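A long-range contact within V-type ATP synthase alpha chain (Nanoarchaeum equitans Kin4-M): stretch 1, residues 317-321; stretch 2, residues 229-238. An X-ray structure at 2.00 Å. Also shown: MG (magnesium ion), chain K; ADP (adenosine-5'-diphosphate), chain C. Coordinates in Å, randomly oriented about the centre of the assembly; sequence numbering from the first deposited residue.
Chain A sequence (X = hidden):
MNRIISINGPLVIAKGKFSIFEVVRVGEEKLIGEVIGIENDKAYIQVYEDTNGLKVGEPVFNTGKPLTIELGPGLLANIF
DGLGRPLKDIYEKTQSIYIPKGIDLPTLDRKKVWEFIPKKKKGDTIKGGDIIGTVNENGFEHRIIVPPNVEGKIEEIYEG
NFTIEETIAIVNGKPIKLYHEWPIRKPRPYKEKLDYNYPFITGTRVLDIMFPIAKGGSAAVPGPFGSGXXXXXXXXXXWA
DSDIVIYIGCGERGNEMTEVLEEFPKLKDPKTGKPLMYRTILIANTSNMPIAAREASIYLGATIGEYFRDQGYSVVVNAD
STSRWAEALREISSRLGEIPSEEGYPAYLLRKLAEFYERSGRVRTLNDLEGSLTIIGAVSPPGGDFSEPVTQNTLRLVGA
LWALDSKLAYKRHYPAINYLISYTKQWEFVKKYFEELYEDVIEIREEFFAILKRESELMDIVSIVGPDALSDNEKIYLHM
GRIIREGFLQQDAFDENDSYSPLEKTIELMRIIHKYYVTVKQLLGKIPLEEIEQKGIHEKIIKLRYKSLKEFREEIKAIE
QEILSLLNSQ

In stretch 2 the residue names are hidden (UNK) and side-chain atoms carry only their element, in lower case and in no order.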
# COMPACT_ATOMS: atom_id res chain seq x y z
N VAL A 317 -14.63 13.92 -31.38
CA VAL A 317 -13.63 14.61 -30.57
C VAL A 317 -12.65 13.59 -30.00
O VAL A 317 -13.05 12.63 -29.35
CB VAL A 317 -14.28 15.38 -29.40
CG1 VAL A 317 -13.22 15.82 -28.41
CG2 VAL A 317 -15.03 16.59 -29.91
N ASN A 318 -11.36 13.80 -30.28
CA ASN A 318 -10.31 13.00 -29.66
C ASN A 318 -9.62 13.82 -28.58
O ASN A 318 -9.12 14.92 -28.85
CB ASN A 318 -9.27 12.56 -30.71
CG ASN A 318 -9.89 11.78 -31.86
OD1 ASN A 318 -10.26 12.35 -32.88
ND2 ASN A 318 -10.00 10.46 -31.69
N ALA A 319 -9.59 13.30 -27.36
CA ALA A 319 -8.95 14.01 -26.24
C ALA A 319 -7.74 13.25 -25.71
O ALA A 319 -7.88 12.16 -25.15
CB ALA A 319 -9.95 14.26 -25.13
N ASP A 320 -6.56 13.83 -25.88
CA ASP A 320 -5.29 13.20 -25.54
C ASP A 320 -4.44 14.19 -24.75
O ASP A 320 -3.85 15.09 -25.34
CB ASP A 320 -4.58 12.79 -26.84
CG ASP A 320 -3.24 12.11 -26.61
OD1 ASP A 320 -3.02 11.56 -25.51
OD2 ASP A 320 -2.40 12.12 -27.53
N SER A 321 -4.36 14.04 -23.43
CA SER A 321 -4.98 12.96 -22.68
C SER A 321 -5.80 13.50 -21.51
O SER A 321 -5.46 14.53 -20.93
CB SER A 321 -3.89 12.02 -22.16
OG SER A 321 -4.30 11.35 -20.98
N UNK A 229 -1.44 5.23 -27.56
CA UNK A 229 -2.65 6.05 -27.47
C UNK A 229 -2.69 7.15 -28.51
O UNK A 229 -3.70 7.34 -29.20
c UNK A 229 -2.99 5.84 -24.91
c UNK A 229 -1.76 6.37 -22.78
c UNK A 229 -2.74 6.73 -26.10
n UNK A 229 -0.44 6.40 -23.46
c UNK A 229 -2.96 6.70 -23.66
N UNK A 230 -1.60 7.91 -28.60
CA UNK A 230 -1.54 9.08 -29.47
C UNK A 230 -1.64 8.71 -30.95
O UNK A 230 -2.38 9.35 -31.70
c UNK A 230 -0.12 11.02 -30.22
c UNK A 230 -0.25 9.89 -29.22
o UNK A 230 -0.27 10.43 -27.89
N UNK A 231 -0.91 7.68 -31.36
CA UNK A 231 -0.98 7.21 -32.74
C UNK A 231 -2.38 6.69 -33.06
O UNK A 231 -2.93 6.98 -34.12
c UNK A 231 1.47 6.69 -32.96
c UNK A 231 -0.18 5.45 -34.35
c UNK A 231 0.07 6.11 -33.01
N UNK A 232 -2.97 5.95 -32.12
CA UNK A 232 -4.31 5.41 -32.33
C UNK A 232 -5.34 6.52 -32.51
O UNK A 232 -6.18 6.45 -33.40
c UNK A 232 -4.72 4.50 -31.16
c UNK A 232 -6.04 2.95 -32.61
c UNK A 232 -6.47 2.98 -30.16
c UNK A 232 -6.08 3.82 -31.36
N UNK A 233 -5.27 7.54 -31.67
CA UNK A 233 -6.19 8.67 -31.78
C UNK A 233 -5.96 9.47 -33.07
O UNK A 233 -6.92 9.94 -33.68
c UNK A 233 -7.05 9.18 -29.45
o UNK A 233 -8.20 9.62 -29.43
n UNK A 233 -6.58 8.34 -28.53
c UNK A 233 -6.09 9.58 -30.56
N UNK A 234 -4.70 9.62 -33.47
CA UNK A 234 -4.37 10.30 -34.71
C UNK A 234 -4.85 9.52 -35.93
O UNK A 234 -5.28 10.11 -36.92
c UNK A 234 -2.35 11.68 -33.91
n UNK A 234 -0.36 12.98 -33.44
o UNK A 234 -0.13 11.03 -34.54
c UNK A 234 -0.85 11.87 -33.99
c UNK A 234 -2.86 10.56 -34.81
N UNK A 235 -4.77 8.20 -35.86
CA UNK A 235 -5.29 7.33 -36.92
C UNK A 235 -6.80 7.50 -37.06
O UNK A 235 -7.32 7.55 -38.17
n UNK A 235 -3.53 4.90 -39.25
c UNK A 235 -3.11 5.76 -38.33
c UNK A 235 -4.97 5.87 -36.63
o UNK A 235 -2.42 6.74 -38.61
c UNK A 235 -3.52 5.49 -36.90
N UNK A 236 -7.49 7.57 -35.93
CA UNK A 236 -8.92 7.83 -35.94
C UNK A 236 -9.18 9.22 -36.53
O UNK A 236 -10.04 9.37 -37.39
c UNK A 236 -9.53 7.72 -34.53
c UNK A 236 -10.99 8.13 -34.53
c UNK A 236 -9.82 6.12 -32.56
c UNK A 236 -9.37 6.30 -33.99
N UNK A 237 -8.44 10.22 -36.07
CA UNK A 237 -8.58 11.58 -36.59
C UNK A 237 -8.34 11.64 -38.10
O UNK A 237 -8.95 12.46 -38.80
c UNK A 237 -7.65 12.52 -35.86
N UNK A 238 -7.47 10.78 -38.61
CA UNK A 238 -7.16 10.71 -40.04
C UNK A 238 -8.29 10.12 -40.87
O UNK A 238 -8.77 10.75 -41.81
c UNK A 238 -2.13 9.99 -39.94
c UNK A 238 -5.91 9.86 -40.28
c UNK A 238 -3.45 9.64 -40.59
n UNK A 238 -1.09 8.97 -40.25
c UNK A 238 -4.58 10.57 -40.12
MG MG K . 1.03 9.99 -26.36
PB ADP C . 1.60 6.76 -26.18
O1B ADP C . 0.68 5.70 -25.64
O2B ADP C . 0.90 7.96 -26.77
O3B ADP C . 2.74 7.09 -25.25
PA ADP C . 2.44 6.60 -28.93
O1A ADP C . 1.09 6.78 -29.55
O2A ADP C . 3.41 7.76 -28.90
O3A ADP C . 2.28 6.00 -27.44
O5' ADP C . 3.16 5.36 -29.67
C5' ADP C . 4.38 4.84 -29.15
C4' ADP C . 5.20 4.21 -30.27
O4' ADP C . 4.48 3.11 -30.85
C3' ADP C . 5.46 5.23 -31.36
O3' ADP C . 6.86 5.29 -31.62
C2' ADP C . 4.71 4.72 -32.57
O2' ADP C . 5.49 4.85 -33.76
C1' ADP C . 4.42 3.25 -32.27
N9 ADP C . 3.07 2.90 -32.78
C8 ADP C . 1.92 3.01 -32.10
N7 ADP C . 0.87 2.60 -32.85
C5 ADP C . 1.35 2.22 -34.05
C6 ADP C . 0.79 1.68 -35.31
N6 ADP C . -0.55 1.46 -35.44
N1 ADP C . 1.65 1.41 -36.31
C2 ADP C . 2.98 1.62 -36.19
N3 ADP C . 3.56 2.11 -35.08
C4 ADP C . 2.81 2.42 -33.99
O HOH W 1 -0.54 10.17 -25.03
O HOH W 2 2.53 9.99 -27.80
O HOH W 3 2.30 9.56 -24.77
O HOH W 4 1.25 12.05 -26.11

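Position 229 carries four carbons in a row ending in nitrogen, an unbranched chain that identifies Lys229. It makes no contact with the strand; NZ instead donates to ADP O1B at 2.5 Å, joined by the backbone N of Lys229, 2.9 Å from the same O1B.

Position 230 has one carbon bearing one oxygen and one carbon. The oxygen lies 2.7 Å from Asp320 OD2 and 2.0 Å from MG. A beta-branched hydroxyl is threonine, Thr230. OG1 coordinates MG through a lone pair, which leaves its proton for the carboxylate, and OG1 donates to Asp320 OD2.

Position 231 shows three carbons forked at CB and points away from the strand: Val231, whose backbone N reaches ADP O1A at 2.8 Å. Position 232 has four carbons forked at the second, the pattern of Leu232, and lies out of reach.

At position 233 two carbons end in one oxygen and one nitrogen. The oxygen sits 3.0 Å from Asn318 ND2, while the nitrogen is 3.1 Å from the carbonyl O of Lys229. This short amide is Asn233: OD1 accepts from the strand (N-H...O angle 151°) and ND2 donates to its own helix (167°), so the carbonyl faces its donor with the amide held at both ends.

Position 234 holds three carbons, the third carrying one oxygen and one nitrogen, and points away: Gln234. Position 235 repeats that pattern out of reach of the strand: Gln235. Position 236 has four carbons forked at the first, with one arm two carbons long: Ile236, whose CG2 packs 3.8 Å from Asn318 ND2. Position 237 has a single carbon, so Ala237; its CB is 4.0 Å from Asn318 OD1. Position 238 again shows four carbons ending in nitrogen, Lys238, with NZ donating to Gln235 OE1 at 3.1 Å, clear of the strand.

The strand and helix run nearly antiparallel (164°), their axes 9.2 Å apart at closest approach. Strand alternation turns Asn318 and Asp320 toward the helix and Val317 and Ala319 away; correspondingly, Asn318 CA lies 6.3 Å from Asn233 CA, and Asp320 CA 6.8 Å from Thr230 CA. Two hydrogen bonds anchor a small contact of 299 Å², and Ile236 and Ala237 pack against Asn318. The Asp320 link extends to the nucleotide site: OD1 accepts from water 1 at 2.9 Å, and that water's oxygen binds MG at 2.1 Å, so both carboxylate oxygens address magnesium ligands without touching the metal. Asn318 OD1, buried beside Ala237, has no hydrogen-bond partner.

Stretch 2 (229-238) KTVLNQQIAK
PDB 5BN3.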